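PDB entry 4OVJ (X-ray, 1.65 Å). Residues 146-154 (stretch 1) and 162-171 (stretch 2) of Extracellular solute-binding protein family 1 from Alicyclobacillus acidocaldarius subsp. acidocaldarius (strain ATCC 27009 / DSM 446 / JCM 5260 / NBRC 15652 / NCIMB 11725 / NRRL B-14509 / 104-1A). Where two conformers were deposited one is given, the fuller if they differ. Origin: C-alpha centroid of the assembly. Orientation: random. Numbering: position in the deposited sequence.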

# COMPACT_ATOMS: atom_id res chain seq x y z
N ALA A 146 2.55 -2.06 25.83
CA ALA A 146 2.61 -1.79 27.26
C ALA A 146 2.28 -0.34 27.58
O ALA A 146 1.60 -0.07 28.57
CB ALA A 146 3.97 -2.18 27.83
N ALA A 147 2.72 0.60 26.74
CA ALA A 147 2.40 2.00 26.97
C ALA A 147 0.89 2.26 26.87
O ALA A 147 0.32 2.95 27.71
CB ALA A 147 3.14 2.90 26.01
N PHE A 148 0.26 1.73 25.83
CA PHE A 148 -1.16 1.96 25.62
C PHE A 148 -2.03 1.22 26.63
O PHE A 148 -3.12 1.67 26.94
CB PHE A 148 -1.55 1.68 24.16
CG PHE A 148 -1.27 2.86 23.28
CD1 PHE A 148 0.04 3.14 22.89
CD2 PHE A 148 -2.29 3.74 22.93
CE1 PHE A 148 0.33 4.27 22.14
CE2 PHE A 148 -2.01 4.87 22.17
CZ PHE A 148 -0.70 5.13 21.77
N ALA A 149 -1.54 0.10 27.15
CA ALA A 149 -2.24 -0.60 28.22
C ALA A 149 -2.40 0.28 29.47
O ALA A 149 -3.35 0.10 30.24
CB ALA A 149 -1.55 -1.93 28.56
N LYS A 150 -1.51 1.27 29.64
CA LYS A 150 -1.64 2.22 30.76
C LYS A 150 -2.88 3.12 30.63
O LYS A 150 -3.33 3.69 31.63
CB LYS A 150 -0.38 3.08 30.88
CG LYS A 150 0.87 2.28 31.17
CD LYS A 150 2.13 3.12 31.15
CE LYS A 150 3.34 2.26 31.48
NZ LYS A 150 4.57 3.07 31.49
N ALA A 151 -3.42 3.23 29.42
CA ALA A 151 -4.66 3.95 29.17
C ALA A 151 -5.83 3.01 28.94
O ALA A 151 -6.90 3.44 28.55
CB ALA A 151 -4.50 4.88 27.98
N GLY A 152 -5.62 1.71 29.17
CA GLY A 152 -6.66 0.72 28.93
C GLY A 152 -7.01 0.53 27.47
O GLY A 152 -8.14 0.15 27.14
N TYR A 153 -6.05 0.80 26.58
CA TYR A 153 -6.22 0.60 25.15
C TYR A 153 -5.50 -0.67 24.70
O TYR A 153 -4.29 -0.81 24.92
CB TYR A 153 -5.69 1.80 24.36
CG TYR A 153 -5.87 1.57 22.88
CD1 TYR A 153 -7.12 1.64 22.31
CD2 TYR A 153 -4.80 1.22 22.06
CE1 TYR A 153 -7.32 1.40 20.97
CE2 TYR A 153 -4.98 0.98 20.72
CZ TYR A 153 -6.25 1.07 20.18
OH TYR A 153 -6.45 0.83 18.85
N HIS A 154 -6.23 -1.57 24.04
CA HIS A 154 -5.71 -2.88 23.69
C HIS A 154 -5.88 -3.23 22.21
O HIS A 154 -5.91 -4.41 21.84
CB HIS A 154 -6.38 -3.94 24.57
CG HIS A 154 -6.24 -3.66 26.03
ND1 HIS A 154 -7.31 -3.61 26.89
CD2 HIS A 154 -5.15 -3.36 26.78
CE1 HIS A 154 -6.89 -3.34 28.11
NE2 HIS A 154 -5.58 -3.17 28.07
N GLN A 162 -12.11 9.45 19.87
CA GLN A 162 -11.76 8.48 20.90
C GLN A 162 -10.25 8.28 20.98
O GLN A 162 -9.68 8.19 22.05
CB GLN A 162 -12.46 7.15 20.65
CG GLN A 162 -13.97 7.19 20.84
CD GLN A 162 -14.70 5.96 20.28
OE1 GLN A 162 -14.18 5.22 19.45
NE2 GLN A 162 -15.92 5.77 20.74
N TRP A 163 -9.61 8.21 19.82
CA TRP A 163 -8.18 8.08 19.72
C TRP A 163 -7.45 9.27 20.38
O TRP A 163 -6.52 9.07 21.14
CB TRP A 163 -7.78 7.92 18.25
CG TRP A 163 -6.34 7.65 18.03
CD1 TRP A 163 -5.49 8.38 17.24
CD2 TRP A 163 -5.56 6.57 18.55
NE1 TRP A 163 -4.24 7.81 17.24
CE2 TRP A 163 -4.26 6.70 18.03
CE3 TRP A 163 -5.84 5.49 19.40
CZ2 TRP A 163 -3.24 5.80 18.33
CZ3 TRP A 163 -4.83 4.59 19.69
CH2 TRP A 163 -3.54 4.77 19.17
N ALA A 164 -7.88 10.49 20.08
CA ALA A 164 -7.28 11.68 20.70
C ALA A 164 -7.36 11.63 22.22
O ALA A 164 -6.39 11.97 22.91
CB ALA A 164 -7.91 12.95 20.16
N ASP A 165 -8.48 11.13 22.74
CA ASP A 165 -8.64 10.97 24.19
C ASP A 165 -7.66 9.93 24.74
O ASP A 165 -7.03 10.12 25.80
CB ASP A 165 -10.07 10.56 24.52
CG ASP A 165 -10.47 10.94 25.92
OD1 ASP A 165 -10.62 12.15 26.19
OD2 ASP A 165 -10.65 10.02 26.76
N ILE A 166 -7.52 8.82 24.02
CA ILE A 166 -6.57 7.77 24.41
C ILE A 166 -5.14 8.31 24.40
O ILE A 166 -4.39 8.08 25.34
CB ILE A 166 -6.71 6.52 23.51
CG1 ILE A 166 -8.04 5.81 23.81
CG2 ILE A 166 -5.53 5.60 23.72
CD1 ILE A 166 -8.55 4.93 22.69
N LEU A 167 -4.78 9.04 23.35
CA LEU A 167 -3.44 9.62 23.24
C LEU A 167 -3.16 10.55 24.42
O LEU A 167 -2.07 10.51 25.02
CB LEU A 167 -3.28 10.37 21.92
CG LEU A 167 -3.31 9.56 20.63
CD1 LEU A 167 -3.11 10.51 19.46
CD2 LEU A 167 -2.23 8.49 20.64
N GLU A 168 -4.14 11.37 24.77
CA GLU A 168 -3.99 12.26 25.93
C GLU A 168 -3.72 11.47 27.21
O GLU A 168 -2.84 11.84 27.99
CB GLU A 168 -5.20 13.18 26.09
CG GLU A 168 -5.28 14.25 25.00
CD GLU A 168 -6.56 15.07 25.05
OE1 GLU A 168 -6.79 15.78 26.05
OE2 GLU A 168 -7.34 15.02 24.07
N LYS A 169 -4.44 10.37 27.40
CA LYS A 169 -4.27 9.52 28.58
C LYS A 169 -2.90 8.84 28.62
O LYS A 169 -2.26 8.78 29.67
CB LYS A 169 -5.38 8.49 28.67
CG LYS A 169 -6.76 9.08 28.89
CD LYS A 169 -6.97 9.58 30.31
CE LYS A 169 -8.45 9.80 30.61
NZ LYS A 169 -8.69 10.19 32.02
N VAL A 170 -2.44 8.36 27.47
CA VAL A 170 -1.12 7.73 27.38
C VAL A 170 -0.03 8.76 27.72
O VAL A 170 0.86 8.49 28.52
CB VAL A 170 -0.88 7.11 25.99
CG1 VAL A 170 0.53 6.57 25.89
CG2 VAL A 170 -1.88 5.99 25.74
N HIS A 171 -0.12 9.93 27.11
CA HIS A 171 0.84 11.01 27.36
C HIS A 171 0.90 11.37 28.84
O HIS A 171 1.99 11.58 29.40
CB HIS A 171 0.46 12.23 26.55
CG HIS A 171 1.28 13.44 26.85
ND1 HIS A 171 2.64 13.49 26.65
CD2 HIS A 171 0.93 14.65 27.34
CE1 HIS A 171 3.10 14.67 27.00
NE2 HIS A 171 2.08 15.40 27.43

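Two segments of a chain can be held together without a single hydrogen bond between them, provided that their side chains adopt rotamers that bring apolar surface into register. Residues 146-154 and 162-171 of this solute-binding protein illustrate the principle. Each has its own backbone hydrogen bonds: the second stretch is helical throughout, while the first begins as helix and includes a type I turn from Ala149 to Gly152, with Ala151 N and Tyr153 N both bonded to Phe148 O (2.9 and 3.1 Å). What remains for the contact is packing, which buries 405 Å² over both sides.

Phe148 is the knob. Its CA-to-CB bond points sideways, yet chi1 in the m well (-83°) swings the ring into a hole formed by Trp163, Ile166, Leu167 and Val170. The chi2 of 76° sets how the flat ring meets each wall. Val170, at chi1 175° (t), lays CG2 over one face, 3.9 Å from the centroid of the Phe148 ring and 22° off its normal, a CH-pi contact. Near the ring plane, at the edge, Phe148 CD2 meets Ile166 CG2 at 3.8 Å and Phe148 CZ meets Leu167 CD2 at 3.9 Å. Leu167 starts out pointing away, but its m,t conformation brings the end of the side chain back within reach.

Trp163 shows how a sideways residue can serve two partners. With chi1 at -175° (t) and chi2 at -124°, its indole end comes nearer to the first stretch. The six-membered ring lies nearly parallel to that of Phe148 (7°) but slid apart, the centroids 5.4 Å from each other, so that contact comes from Phe148 CE2 and Trp163 CH2 at 3.4 Å rather than from broad overlap. The same ring turns its edge to the face of Tyr153, with planes at 65° and Tyr153 CE2 3.8 Å from Trp163 CZ3. The indole NE1 is hydrogen-bonded elsewhere in the structure, so the side chain's one polar atom is satisfied.

Tyr153 points toward the helix, and its t rotamer places CD1 3.6 Å from Ile166 CD1. Ile166, in the m,t conformation, also has CG2 3.9 Å from Tyr153 CB.

Where the backbones come closest, with the CA atoms of Ala151 and Val170 5.5 Å apart, the side chain is small. Ala151 CB points toward the helix and reaches Val170 CG2 at 3.6 Å and Lys169 CB at 3.8 Å. Lys169 accordingly contributes the base of its side chain, while its end leads away. Next in line, Gly152 takes a positive phi (67°), a conformation that favours glycine.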